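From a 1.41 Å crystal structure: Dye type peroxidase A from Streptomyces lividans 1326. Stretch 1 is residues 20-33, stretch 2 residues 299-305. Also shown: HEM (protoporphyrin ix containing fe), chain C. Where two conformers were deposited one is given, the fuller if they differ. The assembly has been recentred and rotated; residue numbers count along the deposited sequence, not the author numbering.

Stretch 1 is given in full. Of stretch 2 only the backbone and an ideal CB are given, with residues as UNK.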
# COMPACT_ATOMS: atom_id res chain seq x y z
N PRO A 20 17.05 2.23 14.37
CA PRO A 20 15.66 2.67 14.23
C PRO A 20 14.75 1.51 13.74
O PRO A 20 15.23 0.49 13.27
CB PRO A 20 15.76 3.77 13.17
CG PRO A 20 16.85 3.29 12.29
CD PRO A 20 17.87 2.68 13.22
N GLY A 21 13.45 1.66 13.94
CA GLY A 21 12.49 0.64 13.52
C GLY A 21 12.14 -0.43 14.55
O GLY A 21 11.57 -1.46 14.19
N ILE A 22 12.52 -0.20 15.81
CA ILE A 22 12.24 -1.12 16.89
C ILE A 22 11.29 -0.44 17.86
O ILE A 22 10.18 -0.95 18.10
CB ILE A 22 13.53 -1.59 17.58
CG1 ILE A 22 14.48 -2.22 16.56
CG2 ILE A 22 13.23 -2.63 18.67
CD1 ILE A 22 15.85 -2.59 17.10
N THR A 23 11.71 0.69 18.43
CA THR A 23 10.87 1.51 19.33
C THR A 23 10.19 2.66 18.64
O THR A 23 9.33 3.30 19.21
CB THR A 23 11.71 2.10 20.50
OG1 THR A 23 12.80 2.89 20.01
CG2 THR A 23 12.21 1.00 21.37
N THR A 24 10.60 2.94 17.39
CA THR A 24 9.98 3.94 16.56
C THR A 24 8.47 3.72 16.49
O THR A 24 8.04 2.57 16.40
CB THR A 24 10.51 3.81 15.13
OG1 THR A 24 11.93 3.75 15.17
CG2 THR A 24 10.07 4.98 14.26
N PRO A 25 7.68 4.81 16.47
CA PRO A 25 6.26 4.66 16.29
C PRO A 25 5.93 3.94 15.00
O PRO A 25 6.72 3.96 14.04
CB PRO A 25 5.75 6.08 16.22
CG PRO A 25 6.72 6.86 17.03
CD PRO A 25 8.03 6.23 16.66
N MET A 26 4.74 3.37 14.97
CA MET A 26 4.17 2.76 13.79
C MET A 26 4.16 3.69 12.59
O MET A 26 3.91 4.89 12.74
CB MET A 26 2.75 2.33 14.11
CG MET A 26 2.70 1.25 15.18
SD MET A 26 2.71 -0.44 14.52
CE MET A 26 4.29 -0.62 13.82
N GLN A 27 4.42 3.13 11.42
CA GLN A 27 4.42 3.90 10.16
C GLN A 27 3.33 3.38 9.23
O GLN A 27 2.99 2.19 9.27
CB GLN A 27 5.77 3.73 9.49
CG GLN A 27 6.95 4.35 10.25
CD GLN A 27 8.20 3.55 10.10
OE1 GLN A 27 8.15 2.30 10.10
NE2 GLN A 27 9.35 4.23 10.01
N ALA A 28 2.83 4.26 8.37
CA ALA A 28 1.72 3.94 7.47
C ALA A 28 2.08 2.95 6.36
O ALA A 28 1.21 2.26 5.86
CB ALA A 28 1.15 5.19 6.86
N ARG A 29 3.35 2.90 5.97
CA ARG A 29 3.79 2.09 4.85
C ARG A 29 5.02 1.30 5.23
O ARG A 29 5.93 1.86 5.83
CB ARG A 29 4.11 3.01 3.67
CG ARG A 29 4.54 2.31 2.41
CD ARG A 29 3.60 1.20 2.04
NE ARG A 29 3.64 0.95 0.62
CZ ARG A 29 3.01 -0.03 0.02
NH1 ARG A 29 2.27 -0.90 0.70
NH2 ARG A 29 3.11 -0.15 -1.29
N GLY A 30 5.02 -0.00 4.92
CA GLY A 30 6.14 -0.91 5.17
C GLY A 30 6.53 -1.74 3.95
O GLY A 30 5.69 -2.13 3.14
N HIS A 31 7.83 -1.99 3.82
CA HIS A 31 8.34 -2.99 2.91
C HIS A 31 9.35 -3.83 3.69
O HIS A 31 10.31 -3.27 4.24
CB HIS A 31 9.04 -2.36 1.71
CG HIS A 31 8.20 -1.41 0.90
ND1 HIS A 31 7.14 -1.80 0.11
CD2 HIS A 31 8.29 -0.06 0.76
CE1 HIS A 31 6.62 -0.74 -0.49
NE2 HIS A 31 7.32 0.33 -0.13
N LEU A 32 9.14 -5.13 3.74
CA LEU A 32 10.10 -6.07 4.32
C LEU A 32 10.75 -6.80 3.16
O LEU A 32 10.06 -7.20 2.23
CB LEU A 32 9.44 -7.09 5.22
CG LEU A 32 8.52 -6.58 6.34
CD1 LEU A 32 8.05 -7.71 7.25
CD2 LEU A 32 9.17 -5.47 7.15
N VAL A 33 12.07 -6.98 3.18
CA VAL A 33 12.75 -7.67 2.09
C VAL A 33 13.87 -8.52 2.67
O VAL A 33 14.49 -8.12 3.65
CB VAL A 33 13.22 -6.65 1.03
CG1 VAL A 33 14.04 -5.54 1.64
CG2 VAL A 33 13.92 -7.32 -0.13
N UNK A 299 7.80 -9.52 24.46
CA UNK A 299 8.31 -9.03 23.18
C UNK A 299 7.67 -7.69 22.88
O UNK A 299 6.57 -7.41 23.32
CB UNK A 299 8.04 -10.03 22.05
N UNK A 300 8.36 -6.86 22.09
CA UNK A 300 7.75 -5.69 21.45
C UNK A 300 7.15 -6.18 20.13
O UNK A 300 7.73 -7.01 19.44
CB UNK A 300 8.76 -4.57 21.23
N UNK A 301 5.93 -5.73 19.87
CA UNK A 301 5.21 -6.02 18.63
C UNK A 301 5.10 -4.73 17.83
O UNK A 301 4.71 -3.70 18.37
CB UNK A 301 3.83 -6.61 18.91
N UNK A 302 5.45 -4.77 16.55
CA UNK A 302 5.49 -3.57 15.73
C UNK A 302 5.22 -3.99 14.28
O UNK A 302 6.13 -4.04 13.45
CB UNK A 302 6.83 -2.85 15.86
N UNK A 303 3.94 -4.30 13.98
CA UNK A 303 3.54 -4.95 12.73
C UNK A 303 3.19 -3.99 11.61
O UNK A 303 3.09 -2.78 11.83
CB UNK A 303 2.34 -5.86 12.99
N UNK A 304 2.94 -4.57 10.46
CA UNK A 304 2.18 -3.95 9.40
C UNK A 304 1.07 -4.90 8.98
O UNK A 304 1.24 -6.12 9.04
CB UNK A 304 3.08 -3.59 8.22
N UNK A 305 -0.04 -4.35 8.51
CA UNK A 305 -1.09 -5.18 7.91
C UNK A 305 -0.75 -5.37 6.41
O UNK A 305 0.07 -4.64 5.86
CB UNK A 305 -2.47 -4.54 8.09
CHA HEM C . -2.02 -9.03 22.22
CHB HEM C . -4.15 -9.83 17.94
CHC HEM C . -0.56 -12.89 16.80
CHD HEM C . 1.54 -12.08 21.05
C1A HEM C . -2.91 -8.98 21.17
C2A HEM C . -4.13 -8.24 21.17
C3A HEM C . -4.71 -8.47 19.97
C4A HEM C . -3.87 -9.36 19.23
CMA HEM C . -6.01 -7.90 19.45
CAA HEM C . -4.68 -7.37 22.30
CBA HEM C . -4.28 -5.90 22.29
CGA HEM C . -2.83 -5.72 22.60
O1A HEM C . -2.38 -5.71 23.78
O2A HEM C . -2.01 -5.60 21.65
C1B HEM C . -3.33 -10.73 17.24
C2B HEM C . -3.57 -11.16 15.91
C3B HEM C . -2.59 -12.03 15.56
C4B HEM C . -1.69 -12.11 16.75
CMB HEM C . -4.75 -10.77 15.06
CAB HEM C . -2.33 -12.70 14.26
CBB HEM C . -2.72 -12.23 13.09
C1C HEM C . 0.31 -12.99 17.87
C2C HEM C . 1.46 -13.81 17.89
C3C HEM C . 2.06 -13.59 19.12
C4C HEM C . 1.27 -12.60 19.81
CMC HEM C . 1.94 -14.75 16.84
CAC HEM C . 3.26 -14.22 19.73
CBC HEM C . 3.80 -15.40 19.43
C1D HEM C . 0.72 -11.12 21.65
C2D HEM C . 1.11 -10.54 22.96
C3D HEM C . 0.12 -9.69 23.29
C4D HEM C . -0.86 -9.77 22.17
CMD HEM C . 2.38 -10.82 23.75
CAD HEM C . 0.06 -8.86 24.57
CBD HEM C . -0.51 -9.65 25.75
CGD HEM C . -0.49 -8.82 26.99
O1D HEM C . -1.51 -8.17 27.35
O2D HEM C . 0.57 -8.77 27.66
NA HEM C . -2.80 -9.74 20.02
NB HEM C . -2.23 -11.33 17.70
NC HEM C . 0.16 -12.32 19.04
ND HEM C . -0.50 -10.70 21.26
FE HEM C . -1.35 -11.03 19.56

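Position 299 has no atom of stretch 1 within 5.5 Å of its ideal CB, so the contact sets no rule here, and many side chains would do. The deposited residue is Met299, whose SD lies 3.9 Å from HEM CAC.

At position 300 the backbone is extended and CA-to-CB points toward stretch 1, but the nearest atom there, Ile22 O, is still 5.0 Å from the ideal CB. That gap asks for a side chain of modest length; a small branched aliphatic such as valine or isoleucine would fill it and pack against the carbonyl. The residue is Val300, chi1 in the t well, and its CG1 packs 3.8 Å from Ile22 O.

Position 301 alternates with its neighbour and points away from stretch 1, toward the side where the heme lies. A propionate there favours a long cationic side chain, arginine or lysine. Arg301 takes the place: NH1 and NH2 each donate a hydrogen bond to HEM O2A, both at 2.8 Å, while NH1 also donates to the water bound to the heme iron, 3.0 Å from NH1 to the water oxygen. HEM C4D lies over one face of its guanidinium.

Position 302 is the most demanding. CA-to-CB points toward a loop that curls so that several oxygens converge: the carbonyls of Gly21, Ile22, Thr24 and Pro25, with Gln27 OE1 beyond. Met26 CE sits 3.9 Å from the ideal CB, so the first part of the side chain should be slim and aliphatic, and its end should be rich in donors. Lysine could supply the charge, but a planar group with several N-H directions suits scattered acceptors better. Arg302 extends through three t torsions, then turns at chi4 of -82°. NE donates to Thr24 O at 2.8 Å, almost straight at 172°; NH2 donates to Pro25 O at 3.1 Å and to Gln27 OE1 at 2.9 Å. These three acceptors lie near the guanidinium plane, while Met26 CE covers one face and Gly21 O the opposite one. A water links NH1 to Gln27 OE1, 2.9 Å from NH1 and 2.7 Å from OE1 to its oxygen.

At position 303 CA-to-CB points away, and phi of -91° with an extended psi admits many residues, proline among them. Pro303 does reach back through its ring: CD lies 3.8 Å from Met26 SD, an apolar contact, and Met26 CE approaches its carbonyl O at 3.2 Å.

Position 304 points toward Gly30, whose CA is 5.1 Å from the ideal CB. With no side chain on that glycine, there is room for something broad and flat; an aromatic would suit, as might a large aliphatic. Phe304 lays its ring face against Gly30 CA, 3.7 Å from the ring centroid, a CH-pi contact. A CB on Gly30 would clash with Phe304 CE2, only 2.5 Å away. Leu32 CD2 adds apolar contact 4.5 Å from Phe304 CE1.

Position 305 is out of reach, leaving the choice open; it is Ser305.

Stretch 2, residues 299-305: MVRRPFS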
# COMPACT_ATOMS: atom_id res chain seq x y z
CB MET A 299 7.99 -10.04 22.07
CG MET A 299 6.50 -10.15 21.72
SD MET A 299 6.02 -11.74 21.05
CE MET A 299 6.07 -12.64 22.60
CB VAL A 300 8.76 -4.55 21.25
CG1 VAL A 300 8.34 -3.58 20.15
CG2 VAL A 300 8.93 -3.79 22.57
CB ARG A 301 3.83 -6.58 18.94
CG ARG A 301 3.89 -7.98 19.56
CD ARG A 301 2.54 -8.47 20.04
NE ARG A 301 2.08 -7.61 21.13
CZ ARG A 301 0.93 -6.95 21.18
NH1 ARG A 301 0.01 -7.00 20.21
NH2 ARG A 301 0.68 -6.22 22.27
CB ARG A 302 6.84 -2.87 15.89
CG ARG A 302 6.95 -1.50 15.29
CD ARG A 302 8.33 -0.87 15.45
NE ARG A 302 8.35 0.38 14.73
CZ ARG A 302 8.56 0.51 13.43
NH1 ARG A 302 8.80 -0.54 12.65
NH2 ARG A 302 8.53 1.73 12.90
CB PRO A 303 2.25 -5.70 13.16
CG PRO A 303 1.63 -4.74 14.13
CD PRO A 303 2.80 -4.24 14.93
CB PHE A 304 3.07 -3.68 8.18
CG PHE A 304 4.23 -2.77 8.44
CD1 PHE A 304 5.43 -3.28 8.90
CD2 PHE A 304 4.14 -1.40 8.21
CE1 PHE A 304 6.50 -2.45 9.14
CE2 PHE A 304 5.23 -0.56 8.42
CZ PHE A 304 6.40 -1.10 8.91
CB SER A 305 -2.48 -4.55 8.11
OG SER A 305 -2.83 -4.54 9.49
O HOH W 1 9.81 0.11 10.04
O HOH W 2 -0.29 -9.58 18.70
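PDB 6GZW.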